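Local atomic coordinates of fructooligosaccharide ABC transporter substrate-binding protein FusA (Streptococcus pneumoniae, PDB entry 5G5Y), a protein that captures short- and long-chain fructooligosaccharides, preferring tetrasaccharides and larger, and serves as the solute-binding component of the FusABC-MsmK ABC importer. Residues K162-F167 against K240-K245; N169-G174 against A178-F183; D244-E249 against I256-D261. All blocks are in the same frame, centred on the assembly; numbering follows the deposited sequence.

Interaction 1: K162-F167 against K240-K245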
ATOM      1  N   LYS A 162      -8.545 -30.392  -7.260  1.00 22.82           N
ATOM      2  CA  LYS A 162      -9.117 -31.588  -6.577  1.00 26.03           C
ATOM      3  C   LYS A 162      -9.730 -31.224  -5.229  1.00 24.22           C
ATOM      4  O   LYS A 162     -10.842 -31.607  -4.917  1.00 23.13           O
ATOM      5  CB  LYS A 162      -8.069 -32.703  -6.391  1.00 29.91           C
ATOM      6  CG  LYS A 162      -7.489 -33.286  -7.686  1.00 37.09           C
ATOM      7  CD  LYS A 162      -6.532 -34.452  -7.421  1.00 43.52           C
ATOM      8  CE  LYS A 162      -5.587 -34.737  -8.601  1.00 48.89           C
ATOM      9  NZ  LYS A 162      -4.310 -33.942  -8.549  1.00 52.13           N
ATOM     10  N   VAL A 163      -9.037 -30.401  -4.452  1.00 21.76           N
ATOM     11  CA  VAL A 163      -9.593 -29.884  -3.208  1.00 20.33           C
ATOM     12  C   VAL A 163     -10.847 -29.042  -3.387  1.00 20.36           C
ATOM     13  O   VAL A 163     -11.812 -29.159  -2.604  1.00 20.23           O
ATOM     14  CB  VAL A 163      -8.498 -29.091  -2.429  1.00 21.58           C
ATOM     15  CG1 VAL A 163      -9.077 -28.177  -1.375  1.00 22.25           C
ATOM     16  CG2 VAL A 163      -7.536 -30.073  -1.824  1.00 22.94           C
ATOM     17  N   LEU A 164     -10.847 -28.144  -4.378  1.00 18.52           N
ATOM     18  CA  LEU A 164     -12.027 -27.335  -4.603  1.00 18.34           C
ATOM     19  C   LEU A 164     -13.246 -28.200  -5.028  1.00 17.98           C
ATOM     20  O   LEU A 164     -14.384 -27.899  -4.661  1.00 18.76           O
ATOM     21  CB  LEU A 164     -11.754 -26.254  -5.663  1.00 18.49           C
ATOM     22  CG  LEU A 164     -10.658 -25.233  -5.277  1.00 18.74           C
ATOM     23  CD1 LEU A 164     -10.348 -24.344  -6.455  1.00 18.30           C
ATOM     24  CD2 LEU A 164     -11.032 -24.393  -4.075  1.00 19.09           C
ATOM     25  N   GLU A 165     -13.003 -29.224  -5.824  1.00 20.00           N
ATOM     26  CA  GLU A 165     -14.097 -30.156  -6.229  1.00 23.23           C
ATOM     27  C   GLU A 165     -14.674 -30.908  -5.037  1.00 22.76           C
ATOM     28  O   GLU A 165     -15.896 -31.062  -4.942  1.00 25.97           O
ATOM     29  CB  GLU A 165     -13.597 -31.117  -7.269  1.00 25.18           C
ATOM     30  CG  GLU A 165     -13.380 -30.391  -8.579  1.00 28.80           C
ATOM     31  CD  GLU A 165     -12.918 -31.284  -9.692  1.00 31.37           C
ATOM     32  OE1 GLU A 165     -11.959 -32.045  -9.488  1.00 35.70           O
ATOM     33  OE2 GLU A 165     -13.504 -31.165 -10.785  1.00 38.02           O
ATOM     34  N   ALA A 166     -13.802 -31.314  -4.127  1.00 25.54           N
ATOM     35  CA  ALA A 166     -14.226 -31.930  -2.839  1.00 26.79           C
ATOM     36  C   ALA A 166     -15.008 -30.944  -1.967  1.00 27.49           C
ATOM     37  O   ALA A 166     -16.044 -31.306  -1.388  1.00 28.61           O
ATOM     38  CB  ALA A 166     -13.031 -32.502  -2.097  1.00 27.42           C
ATOM     39  N   PHE A 167     -14.562 -29.687  -1.900  1.00 26.09           N
ATOM     40  CA  PHE A 167     -15.353 -28.639  -1.255  1.00 25.09           C
ATOM     41  C   PHE A 167     -16.713 -28.448  -1.936  1.00 25.87           C
ATOM     42  O   PHE A 167     -17.716 -28.200  -1.272  1.00 26.28           O
ATOM     43  CB  PHE A 167     -14.653 -27.264  -1.292  1.00 25.21           C
ATOM     44  CG  PHE A 167     -13.404 -27.145  -0.451  1.00 24.64           C
ATOM     45  CD1 PHE A 167     -13.033 -28.101   0.514  1.00 24.27           C
ATOM     46  CD2 PHE A 167     -12.626 -26.004  -0.578  1.00 23.11           C
ATOM     47  CE1 PHE A 167     -11.890 -27.930   1.275  1.00 23.53           C
ATOM     48  CE2 PHE A 167     -11.486 -25.825   0.195  1.00 23.63           C
ATOM     49  CZ  PHE A 167     -11.124 -26.775   1.131  1.00 24.27           C
ATOM     50  N   LYS A 240     -15.486 -25.962 -14.169  1.00 23.61           N
ATOM     51  CA  LYS A 240     -15.837 -26.961 -13.152  1.00 25.92           C
ATOM     52  C   LYS A 240     -16.853 -26.523 -12.104  1.00 25.33           C
ATOM     53  O   LYS A 240     -17.093 -27.256 -11.168  1.00 26.65           O
ATOM     54  CB  LYS A 240     -14.567 -27.475 -12.506  1.00 27.34           C
ATOM     55  CG  LYS A 240     -13.699 -28.223 -13.505  1.00 29.91           C
ATOM     56  CD  LYS A 240     -12.347 -28.542 -12.927  1.00 31.56           C
ATOM     57  CE  LYS A 240     -11.338 -28.921 -13.997  1.00 34.01           C
ATOM     58  NZ  LYS A 240     -11.504 -30.340 -14.401  1.00 35.14           N
ATOM     59  N   GLY A 241     -17.433 -25.333 -12.244  1.00 24.67           N
ATOM     60  CA  GLY A 241     -18.395 -24.793 -11.269  1.00 25.77           C
ATOM     61  C   GLY A 241     -17.803 -24.480  -9.909  1.00 26.05           C
ATOM     62  O   GLY A 241     -18.485 -24.562  -8.884  1.00 23.12           O
ATOM     63  N   LEU A 242     -16.525 -24.115  -9.880  1.00 23.85           N
ATOM     64  CA  LEU A 242     -15.841 -23.937  -8.601  1.00 22.28           C
ATOM     65  C   LEU A 242     -15.793 -22.483  -8.152  1.00 22.18           C
ATOM     66  O   LEU A 242     -15.488 -22.225  -6.976  1.00 22.67           O
ATOM     67  CB  LEU A 242     -14.442 -24.533  -8.699  1.00 22.23           C
ATOM     68  CG  LEU A 242     -14.362 -26.026  -9.041  1.00 22.95           C
ATOM     69  CD1 LEU A 242     -12.916 -26.490  -9.291  1.00 21.98           C
ATOM     70  CD2 LEU A 242     -15.019 -26.877  -7.952  1.00 24.20           C
ATOM     71  N   ILE A 243     -16.109 -21.532  -9.043  1.00 20.48           N
ATOM     72  CA  ILE A 243     -16.043 -20.115  -8.723  1.00 21.08           C
ATOM     73  C   ILE A 243     -17.399 -19.612  -8.254  1.00 23.18           C
ATOM     74  O   ILE A 243     -18.432 -19.964  -8.826  1.00 22.08           O
ATOM     75  CB  ILE A 243     -15.544 -19.245  -9.926  1.00 20.03           C
ATOM     76  CG1 ILE A 243     -14.150 -19.722 -10.386  1.00 19.82           C
ATOM     77  CG2 ILE A 243     -15.499 -17.777  -9.530  1.00 19.84           C
ATOM     78  CD1 ILE A 243     -13.531 -18.903 -11.521  1.00 20.59           C
ATOM     79  N   ASP A 244     -17.370 -18.808  -7.191  1.00 21.83           N
ATOM     80  CA  ASP A 244     -18.488 -17.991  -6.753  1.00 23.95           C
ATOM     81  C   ASP A 244     -19.259 -17.396  -7.936  1.00 26.53           C
ATOM     82  O   ASP A 244     -18.708 -16.619  -8.716  1.00 20.64           O
ATOM     83  CB  ASP A 244     -17.936 -16.868  -5.823  1.00 24.77           C
ATOM     84  CG  ASP A 244     -19.002 -16.197  -4.979  1.00 26.03           C
ATOM     85  OD1 ASP A 244     -20.169 -16.177  -5.408  1.00 25.94           O
ATOM     86  OD2 ASP A 244     -18.667 -15.632  -3.897  1.00 24.44           O
ATOM     87  N   LYS A 245     -20.553 -17.743  -8.074  1.00 28.28           N
ATOM     88  CA  LYS A 245     -21.343 -17.171  -9.201  1.00 31.01           C
ATOM     89  C   LYS A 245     -21.442 -15.634  -9.233  1.00 30.62           C
ATOM     90  O   LYS A 245     -21.752 -15.059 -10.282  1.00 28.60           O
ATOM     91  CB  LYS A 245     -22.729 -17.835  -9.355  1.00 39.00           C
ATOM     92  CG  LYS A 245     -23.496 -18.095  -8.067  1.00 45.29           C
ATOM     93  CD  LYS A 245     -25.012 -18.065  -8.259  1.00 54.23           C
ATOM     94  CE  LYS A 245     -25.740 -17.931  -6.924  1.00 60.01           C
ATOM     95  NZ  LYS A 245     -25.675 -16.537  -6.384  1.00 60.90           N
TER
HETATM   96  O   HOH W   1     -16.645 -29.968 -10.823  1.00 44.27           O
HETATM   97  O   HOH W   2     -11.547 -32.127 -12.534  1.00 69.41           O
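Leu-242 and Lys-240, just beyond the end of helix 225-239, meet Leu-164 and Glu-165 of helix 157-169 in a loop-against-helix contact that is apolar inside and water-bridged at its outer margin. The forked end of Leu-242 does the apolar work. Its CD1 lies 3.8 Å from Leu-164 CB. Its CD2 rests on the helix backbone, 3.5 Å from Leu-164 O, and also borders CG of Glu-165. Strand 181-183 and helix 225-239 complete the surroundings of Leu-164 through Pro-182, Phe-183 and Leu-237.

The polar part is indirect. Glu-165 is extended beyond CG (chi2 -178°), which carries its carboxylate past Leu-242 to the lysine. Glu-165 OE2 and Lys-240 NZ stay 4.2 Å apart, too far for a direct salt bridge. One water joins them: it donates to Glu-165 OE2 at 2.8 Å and accepts from Lys-240 NZ at 2.6 Å. A second water donates to Lys-240 O at 2.8 Å and only weakly to Glu-165 OE2. Lys-168 NZ also bonds Gly-241 O.

The loop geometry is that of a Schellman motif: Gly-241, with positive phi, ends the helix, and the N atoms of Leu-242 and Gly-241 return to the O atoms of Leu-237 and Gln-238.

Interaction 2: N169-G174 against A178-F183. With CA (calcium ion), chain C.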
ATOM      1  N   ASN A 169     -18.561 -30.637  -3.770  1.00 29.88           N
ATOM      2  CA  ASN A 169     -19.448 -31.816  -3.781  1.00 30.88           C
ATOM      3  C   ASN A 169     -19.506 -32.557  -2.448  1.00 32.82           C
ATOM      4  O   ASN A 169     -20.357 -33.420  -2.277  1.00 35.17           O
ATOM      5  CB  ASN A 169     -18.952 -32.823  -4.821  1.00 30.45           C
ATOM      6  CG  ASN A 169     -18.844 -32.224  -6.216  1.00 30.24           C
ATOM      7  OD1 ASN A 169     -19.684 -31.441  -6.625  1.00 29.11           O
ATOM      8  ND2 ASN A 169     -17.785 -32.590  -6.945  1.00 32.90           N
ATOM      9  N   GLY A 170     -18.570 -32.288  -1.542  1.00 31.67           N
ATOM     10  CA  GLY A 170     -18.405 -33.104  -0.331  1.00 31.22           C
ATOM     11  C   GLY A 170     -19.154 -32.639   0.896  1.00 31.70           C
ATOM     12  O   GLY A 170     -19.043 -33.262   1.939  1.00 32.52           O
ATOM     13  N   ASP A 171     -19.870 -31.526   0.805  1.00 31.29           N
ATOM     14  CA  ASP A 171     -20.573 -30.947   1.938  1.00 34.92           C
ATOM     15  C   ASP A 171     -19.723 -30.923   3.237  1.00 39.65           C
ATOM     16  O   ASP A 171     -20.115 -31.499   4.257  1.00 37.94           O
ATOM     17  CB  ASP A 171     -21.928 -31.661   2.137  1.00 37.20           C
ATOM     18  CG  ASP A 171     -22.782 -31.026   3.229  1.00 38.06           C
ATOM     19  OD1 ASP A 171     -22.814 -29.767   3.320  1.00 35.42           O
ATOM     20  OD2 ASP A 171     -23.435 -31.795   3.993  1.00 38.94           O
ATOM     21  N   PRO A 172     -18.549 -30.246   3.199  1.00 36.97           N
ATOM     22  CA  PRO A 172     -17.705 -30.229   4.404  1.00 36.68           C
ATOM     23  C   PRO A 172     -18.323 -29.547   5.634  1.00 34.91           C
ATOM     24  O   PRO A 172     -17.976 -29.907   6.758  1.00 38.27           O
ATOM     25  CB  PRO A 172     -16.439 -29.484   3.945  1.00 35.56           C
ATOM     26  CG  PRO A 172     -16.866 -28.690   2.756  1.00 36.04           C
ATOM     27  CD  PRO A 172     -17.860 -29.606   2.063  1.00 35.81           C
ATOM     28  N   ASN A 173     -19.225 -28.596   5.458  1.00 35.01           N
ATOM     29  CA  ASN A 173     -19.889 -28.016   6.641  1.00 37.55           C
ATOM     30  C   ASN A 173     -21.070 -28.873   7.179  1.00 38.69           C
ATOM     31  O   ASN A 173     -21.740 -28.461   8.116  1.00 41.77           O
ATOM     32  CB  ASN A 173     -20.284 -26.548   6.415  1.00 36.25           C
ATOM     33  CG  ASN A 173     -21.495 -26.375   5.516  1.00 38.14           C
ATOM     34  OD1 ASN A 173     -22.136 -27.345   5.102  1.00 36.07           O
ATOM     35  ND2 ASN A 173     -21.800 -25.129   5.189  1.00 38.61           N
ATOM     36  N   GLY A 174     -21.328 -30.027   6.557  1.00 38.63           N
ATOM     37  CA  GLY A 174     -22.197 -31.052   7.117  1.00 41.34           C
ATOM     38  C   GLY A 174     -23.686 -30.744   7.195  1.00 44.13           C
ATOM     39  O   GLY A 174     -24.413 -31.441   7.908  1.00 49.57           O
ATOM     40  N   ALA A 178     -25.557 -27.982  -0.917  1.00 40.83           N
ATOM     41  CA  ALA A 178     -24.459 -27.524  -1.770  1.00 38.85           C
ATOM     42  C   ALA A 178     -24.331 -25.999  -1.647  1.00 36.55           C
ATOM     43  O   ALA A 178     -24.509 -25.250  -2.612  1.00 33.06           O
ATOM     44  CB  ALA A 178     -24.690 -27.939  -3.222  1.00 40.44           C
ATOM     45  N   ASP A 179     -24.027 -25.555  -0.435  1.00 32.86           N
ATOM     46  CA  ASP A 179     -23.879 -24.132  -0.118  1.00 30.63           C
ATOM     47  C   ASP A 179     -22.405 -23.655  -0.146  1.00 28.97           C
ATOM     48  O   ASP A 179     -22.138 -22.459  -0.186  1.00 33.05           O
ATOM     49  CB  ASP A 179     -24.515 -23.831   1.251  1.00 30.87           C
ATOM     50  CG  ASP A 179     -23.838 -24.555   2.420  1.00 29.08           C
ATOM     51  OD1 ASP A 179     -23.420 -25.748   2.339  1.00 30.07           O
ATOM     52  OD2 ASP A 179     -23.778 -23.930   3.492  1.00 31.94           O
ATOM     53  N   GLU A 180     -21.471 -24.600  -0.156  1.00 28.69           N
ATOM     54  CA  GLU A 180     -20.033 -24.291  -0.172  1.00 28.26           C
ATOM     55  C   GLU A 180     -19.682 -23.545  -1.487  1.00 27.58           C
ATOM     56  O   GLU A 180     -20.074 -23.981  -2.588  1.00 23.73           O
ATOM     57  CB  GLU A 180     -19.203 -25.571  -0.034  1.00 28.12           C
ATOM     58  CG  GLU A 180     -19.170 -26.209   1.357  1.00 30.15           C
ATOM     59  CD  GLU A 180     -20.354 -27.137   1.694  1.00 33.48           C
ATOM     60  OE1 GLU A 180     -21.253 -27.324   0.844  1.00 30.46           O
ATOM     61  OE2 GLU A 180     -20.385 -27.700   2.829  1.00 29.29           O
ATOM     62  N   ILE A 181     -19.000 -22.410  -1.350  1.00 24.84           N
ATOM     63  CA  ILE A 181     -18.496 -21.637  -2.482  1.00 23.42           C
ATOM     64  C   ILE A 181     -17.010 -21.971  -2.508  1.00 22.73           C
ATOM     65  O   ILE A 181     -16.273 -21.490  -1.659  1.00 23.59           O
ATOM     66  CB  ILE A 181     -18.720 -20.130  -2.299  1.00 25.21           C
ATOM     67  CG1 ILE A 181     -20.215 -19.831  -2.091  1.00 26.02           C
ATOM     68  CG2 ILE A 181     -18.190 -19.360  -3.520  1.00 24.72           C
ATOM     69  CD1 ILE A 181     -20.539 -18.397  -1.752  1.00 26.90           C
ATOM     70  N   PRO A 182     -16.570 -22.824  -3.439  1.00 20.16           N
ATOM     71  CA  PRO A 182     -15.182 -23.264  -3.350  1.00 19.67           C
ATOM     72  C   PRO A 182     -14.125 -22.167  -3.445  1.00 20.21           C
ATOM     73  O   PRO A 182     -13.147 -22.202  -2.683  1.00 19.91           O
ATOM     74  CB  PRO A 182     -15.059 -24.243  -4.514  1.00 19.70           C
ATOM     75  CG  PRO A 182     -16.488 -24.763  -4.663  1.00 19.25           C
ATOM     76  CD  PRO A 182     -17.312 -23.563  -4.488  1.00 20.06           C
ATOM     77  N   PHE A 183     -14.312 -21.238  -4.389  1.00 19.54           N
ATOM     78  CA  PHE A 183     -13.288 -20.220  -4.745  1.00 19.72           C
ATOM     79  C   PHE A 183     -13.971 -18.879  -4.987  1.00 18.77           C
ATOM     80  O   PHE A 183     -14.899 -18.790  -5.775  1.00 18.23           O
ATOM     81  CB  PHE A 183     -12.588 -20.716  -6.015  1.00 19.64           C
ATOM     82  CG  PHE A 183     -11.344 -19.975  -6.409  1.00 18.30           C
ATOM     83  CD1 PHE A 183     -10.101 -20.352  -5.902  1.00 19.23           C
ATOM     84  CD2 PHE A 183     -11.378 -18.995  -7.405  1.00 18.28           C
ATOM     85  CE1 PHE A 183      -8.935 -19.725  -6.308  1.00 18.60           C
ATOM     86  CE2 PHE A 183     -10.195 -18.368  -7.817  1.00 17.45           C
ATOM     87  CZ  PHE A 183      -8.995 -18.731  -7.265  1.00 18.10           C
TER
HETATM   88 CA    CA C 601     -22.938 -27.754   2.807  1.00 35.12          CA
HETATM   89  O   HOH W   3     -20.939 -29.481  -0.795  1.00 36.74           O
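Asp-179 faces Asn-173 across a calcium-binding loop whose D-x-N-x-N-G sequence resembles that of an EF-hand. Asp-179 OD1 binds the calcium ion at 2.1 Å. Its other oxygen, OD2, accepts from Asn-173 ND2 at 2.9 Å, on the syn side and 20° out of the carboxylate plane. The donor amide is thus held by both ends, because Asn-173 OD1 is itself a calcium ligand at 2.5 Å.

Glu-180 comes next and gives both carboxylate oxygens to the metal. A bend at chi2 (84°) brings the carboxylate back to the ion, past CG and CD of Pro-172. Glu-180 OE2 also accepts from Asn-173 N at 3.0 Å, nearly in line with its C-O bond. Glu-180 OE1 takes a bond from a water at 2.7 Å, and that water accepts from Asp-171 N. Asp-171 OD1 lies 3.2 Å from Glu-180 OE2; the calcium bound by both carboxylates, whose planes are 79° apart, probably offsets their charge. Asn-175 OD1 and Glu-177 O complete the seven ligand atoms, while Gly-176 N bonds Asp-171 OD2.

From Ile-181 onward the chain becomes strand 181-183, at the edge of its sheet beside strand 264-269. Pro-182 and Phe-183 pack on helix 157-169, Phe-183 also reaches helix 225-239, and Trp-145 of helix 143-148 borders Pro-172, Asn-173 and Glu-180.

Interaction 3: D244-E249 against I256-D261. With ZN (zinc ion), chain G.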
ATOM      1  N   ASP A 244     -17.370 -18.808  -7.191  1.00 21.83           N
ATOM      2  CA  ASP A 244     -18.488 -17.991  -6.753  1.00 23.95           C
ATOM      3  C   ASP A 244     -19.259 -17.396  -7.936  1.00 26.53           C
ATOM      4  O   ASP A 244     -18.708 -16.619  -8.716  1.00 20.64           O
ATOM      5  CB  ASP A 244     -17.936 -16.868  -5.823  1.00 24.77           C
ATOM      6  CG  ASP A 244     -19.002 -16.197  -4.979  1.00 26.03           C
ATOM      7  OD1 ASP A 244     -20.169 -16.177  -5.408  1.00 25.94           O
ATOM      8  OD2 ASP A 244     -18.667 -15.632  -3.897  1.00 24.44           O
ATOM      9  N   LYS A 245     -20.553 -17.743  -8.074  1.00 28.28           N
ATOM     10  CA  LYS A 245     -21.343 -17.171  -9.201  1.00 31.01           C
ATOM     11  C   LYS A 245     -21.442 -15.634  -9.233  1.00 30.62           C
ATOM     12  O   LYS A 245     -21.752 -15.059 -10.282  1.00 28.60           O
ATOM     13  CB  LYS A 245     -22.729 -17.835  -9.355  1.00 39.00           C
ATOM     14  CG  LYS A 245     -23.496 -18.095  -8.067  1.00 45.29           C
ATOM     15  CD  LYS A 245     -25.012 -18.065  -8.259  1.00 54.23           C
ATOM     16  CE  LYS A 245     -25.740 -17.931  -6.924  1.00 60.01           C
ATOM     17  NZ  LYS A 245     -25.675 -16.537  -6.384  1.00 60.90           N
ATOM     18  N   GLU A 246     -21.157 -14.970  -8.107  1.00 29.86           N
ATOM     19  CA  GLU A 246     -21.144 -13.510  -8.018  1.00 29.06           C
ATOM     20  C   GLU A 246     -19.743 -12.854  -8.060  1.00 25.67           C
ATOM     21  O   GLU A 246     -19.639 -11.650  -7.879  1.00 24.75           O
ATOM     22  CB  GLU A 246     -21.799 -13.071  -6.690  1.00 33.26           C
ATOM     23  CG  GLU A 246     -23.169 -13.645  -6.340  1.00 36.07           C
ATOM     24  CD  GLU A 246     -23.675 -13.051  -5.013  1.00 40.78           C
ATOM     25  OE1 GLU A 246     -23.274 -13.510  -3.915  1.00 35.31           O
ATOM     26  OE2 GLU A 246     -24.449 -12.078  -5.072  1.00 50.24           O
ATOM     27  N   ALA A 247     -18.689 -13.626  -8.294  1.00 23.60           N
ATOM     28  CA  ALA A 247     -17.308 -13.141  -8.150  1.00 23.69           C
ATOM     29  C   ALA A 247     -17.001 -11.904  -8.998  1.00 23.79           C
ATOM     30  O   ALA A 247     -16.222 -11.043  -8.580  1.00 23.27           O
ATOM     31  CB  ALA A 247     -16.325 -14.254  -8.464  1.00 23.19           C
ATOM     32  N   PHE A 248     -17.630 -11.790 -10.168  1.00 22.93           N
ATOM     33  CA  PHE A 248     -17.426 -10.616 -11.017  1.00 23.40           C
ATOM     34  C   PHE A 248     -18.433  -9.490 -10.817  1.00 26.05           C
ATOM     35  O   PHE A 248     -18.320  -8.445 -11.446  1.00 26.95           O
ATOM     36  CB  PHE A 248     -17.354 -11.058 -12.483  1.00 22.33           C
ATOM     37  CG  PHE A 248     -16.199 -11.952 -12.764  1.00 21.71           C
ATOM     38  CD1 PHE A 248     -14.952 -11.411 -13.076  1.00 20.57           C
ATOM     39  CD2 PHE A 248     -16.343 -13.345 -12.707  1.00 20.86           C
ATOM     40  CE1 PHE A 248     -13.870 -12.249 -13.317  1.00 21.15           C
ATOM     41  CE2 PHE A 248     -15.263 -14.180 -12.952  1.00 21.53           C
ATOM     42  CZ  PHE A 248     -14.022 -13.635 -13.256  1.00 20.09           C
ATOM     43  N   GLU A 249     -19.397  -9.680  -9.920  1.00 29.87           N
ATOM     44  CA  GLU A 249     -20.472  -8.695  -9.680  1.00 32.74           C
ATOM     45  C   GLU A 249     -20.518  -8.117  -8.276  1.00 28.50           C
ATOM     46  O   GLU A 249     -20.879  -6.969  -8.099  1.00 29.83           O
ATOM     47  CB  GLU A 249     -21.820  -9.351  -9.964  1.00 38.51           C
ATOM     48  CG  GLU A 249     -22.048  -9.565 -11.436  1.00 45.75           C
ATOM     49  CD  GLU A 249     -23.276 -10.402 -11.718  1.00 53.65           C
ATOM     50  OE1 GLU A 249     -23.474 -11.438 -11.047  1.00 59.89           O
ATOM     51  OE2 GLU A 249     -24.045 -10.027 -12.628  1.00 61.82           O
ATOM     52  N   ILE A 256     -17.808  -9.956   2.293  1.00 22.51           N
ATOM     53  CA  ILE A 256     -17.629 -10.193   3.733  1.00 25.47           C
ATOM     54  C   ILE A 256     -18.872 -10.775   4.444  1.00 27.01           C
ATOM     55  O   ILE A 256     -18.727 -11.440   5.461  1.00 28.95           O
ATOM     56  CB  ILE A 256     -17.058  -8.972   4.472  1.00 26.03           C
ATOM     57  CG1 ILE A 256     -18.064  -7.849   4.596  1.00 29.12           C
ATOM     58  CG2 ILE A 256     -15.788  -8.479   3.769  1.00 27.44           C
ATOM     59  CD1 ILE A 256     -17.572  -6.713   5.465  1.00 30.89           C
ATOM     60  N   ALA A 257     -20.075 -10.556   3.917  1.00 28.31           N
ATOM     61  CA  ALA A 257     -21.271 -11.243   4.467  1.00 29.81           C
ATOM     62  C   ALA A 257     -21.163 -12.749   4.286  1.00 28.90           C
ATOM     63  O   ALA A 257     -21.392 -13.529   5.222  1.00 26.91           O
ATOM     64  CB  ALA A 257     -22.554 -10.721   3.803  1.00 31.47           C
ATOM     65  N   LYS A 258     -20.778 -13.167   3.078  1.00 27.83           N
ATOM     66  CA  LYS A 258     -20.540 -14.568   2.811  1.00 27.87           C
ATOM     67  C   LYS A 258     -19.333 -15.099   3.559  1.00 26.61           C
ATOM     68  O   LYS A 258     -19.361 -16.225   4.048  1.00 25.40           O
ATOM     69  CB  LYS A 258     -20.349 -14.812   1.313  1.00 29.30           C
ATOM     70  CG  LYS A 258     -21.631 -14.641   0.538  1.00 28.38           C
ATOM     71  CD  LYS A 258     -21.406 -14.879  -0.947  1.00 29.55           C
ATOM     72  CE  LYS A 258     -20.773 -13.678  -1.630  1.00 30.17           C
ATOM     73  NZ  LYS A 258     -20.739 -13.962  -3.087  1.00 30.24           N
ATOM     74  N   GLY A 259     -18.273 -14.289   3.650  1.00 27.38           N
ATOM     75  CA  GLY A 259     -17.111 -14.663   4.471  1.00 27.60           C
ATOM     76  C   GLY A 259     -17.430 -14.847   5.952  1.00 27.32           C
ATOM     77  O   GLY A 259     -16.976 -15.806   6.573  1.00 27.01           O
ATOM     78  N   HIS A 260     -18.190 -13.906   6.505  1.00 28.17           N
ATOM     79  CA  HIS A 260     -18.653 -13.949   7.913  1.00 31.58           C
ATOM     80  C   HIS A 260     -19.391 -15.265   8.217  1.00 31.47           C
ATOM     81  O   HIS A 260     -19.207 -15.859   9.282  1.00 28.77           O
ATOM     82  CB  HIS A 260     -19.558 -12.735   8.187  1.00 36.13           C
ATOM     83  CG  HIS A 260     -20.067 -12.648   9.597  1.00 45.35           C
ATOM     84  ND1 HIS A 260     -21.328 -12.183   9.900  1.00 48.77           N
ATOM     85  CD2 HIS A 260     -19.485 -12.955  10.782  1.00 48.42           C
ATOM     86  CE1 HIS A 260     -21.500 -12.203  11.209  1.00 50.80           C
ATOM     87  NE2 HIS A 260     -20.402 -12.680  11.768  1.00 48.95           N
ATOM     88  N   ASP A 261     -20.145 -15.766   7.231  1.00 30.68           N
ATOM     89  CA  ASP A 261     -20.840 -17.055   7.340  1.00 33.37           C
ATOM     90  C   ASP A 261     -20.019 -18.262   6.904  1.00 32.00           C
ATOM     91  O   ASP A 261     -20.550 -19.361   6.806  1.00 32.31           O
ATOM     92  CB  ASP A 261     -22.181 -16.993   6.589  1.00 36.32           C
ATOM     93  CG  ASP A 261     -23.087 -15.881   7.107  1.00 38.80           C
ATOM     94  OD1 ASP A 261     -23.029 -15.580   8.323  1.00 41.22           O
ATOM     95  OD2 ASP A 261     -23.845 -15.272   6.310  1.00 40.26           O
TER
HETATM   96 ZN    ZN G1540     -23.079 -13.612   8.596  1.00 56.26          ZN
HETATM   97  O   HOH W   4     -23.321 -12.056   6.852  1.00 38.36           O
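A salt-bridge network of Asp-244, Glu-246 and Lys-258 joins an Asx turn to helix 252-260. The Asx turn overlaps a type I beta turn from Asp-244 to Ala-247, in the loop after helix 225-239. Asp-244 OD1 accepts from Glu-246 N at 3.1 Å, which closes the Asx turn. The N-H comes from above the carboxylate plane, 44° out of it. This bond helps fix the rotation of the aspartate.

Lys-258 reaches over from the helix, its chain bent at chi3 (-79°), and its end, chiefly NZ, makes the contact. Lys-258 NZ gives a bond to Asp-244 OD2 at 2.8 Å, where it meets the syn lone pair. The aspartate and lysine side chains come from opposite directions. A longer bond from NZ to Asp-244 OD1 is weak. Lys-258 NZ also bonds Glu-246 OE1 at 2.7 Å, approaching from above that carboxylate, 38° out of its plane. His-250 ND1 is a further partner of NZ, so acceptors from three residues grip one ammonium group. Two carboxylates beside it probably favour the charged form of the lysine.

Asp-244 OD2 has a second bond, to Ser-184 OG. Asp-244 and Lys-258 both touch Ile-181 and Phe-264, of strands 181-183 and 264-269, so the buried aspartate is lined by apolar groups as well.

The far end of the helical segment takes part in a zinc site. Asp-261 is the first residue past the helix, and His-260 precedes it. Asp-261 OD1 binds the zinc ion at 2.0 Å; His-260 ND1 is a longer ligand at 2.6 Å. The water ligand of the zinc donates a hydrogen bond to Ala-257 O at 2.9 Å.

In the fold
The three interactions cluster on one side of the chain's centre. Interactions 1 and 2 are closest, with centres about 9 Å apart; interaction 3 lies about 14 Å from each. Interaction 2 is nested within the chain loop closed by interaction 1, and segments 240-245 and 244-249 overlap, sharing Asp-244 and Lys-245. Strand 181-183 links all three: a probable hydrogen bond of 2.8 Å joins Phe-183 O to Asp-244 N, and Ile-181 CD1 lies 3.7 Å from Lys-258 CD. Interaction 2 holds the calcium ion itself. The side chains of Leu-242 and Lys-258 each lie about 13 Å from it, without binding it; interaction 3 has its own zinc ion at His-260 and Asp-261.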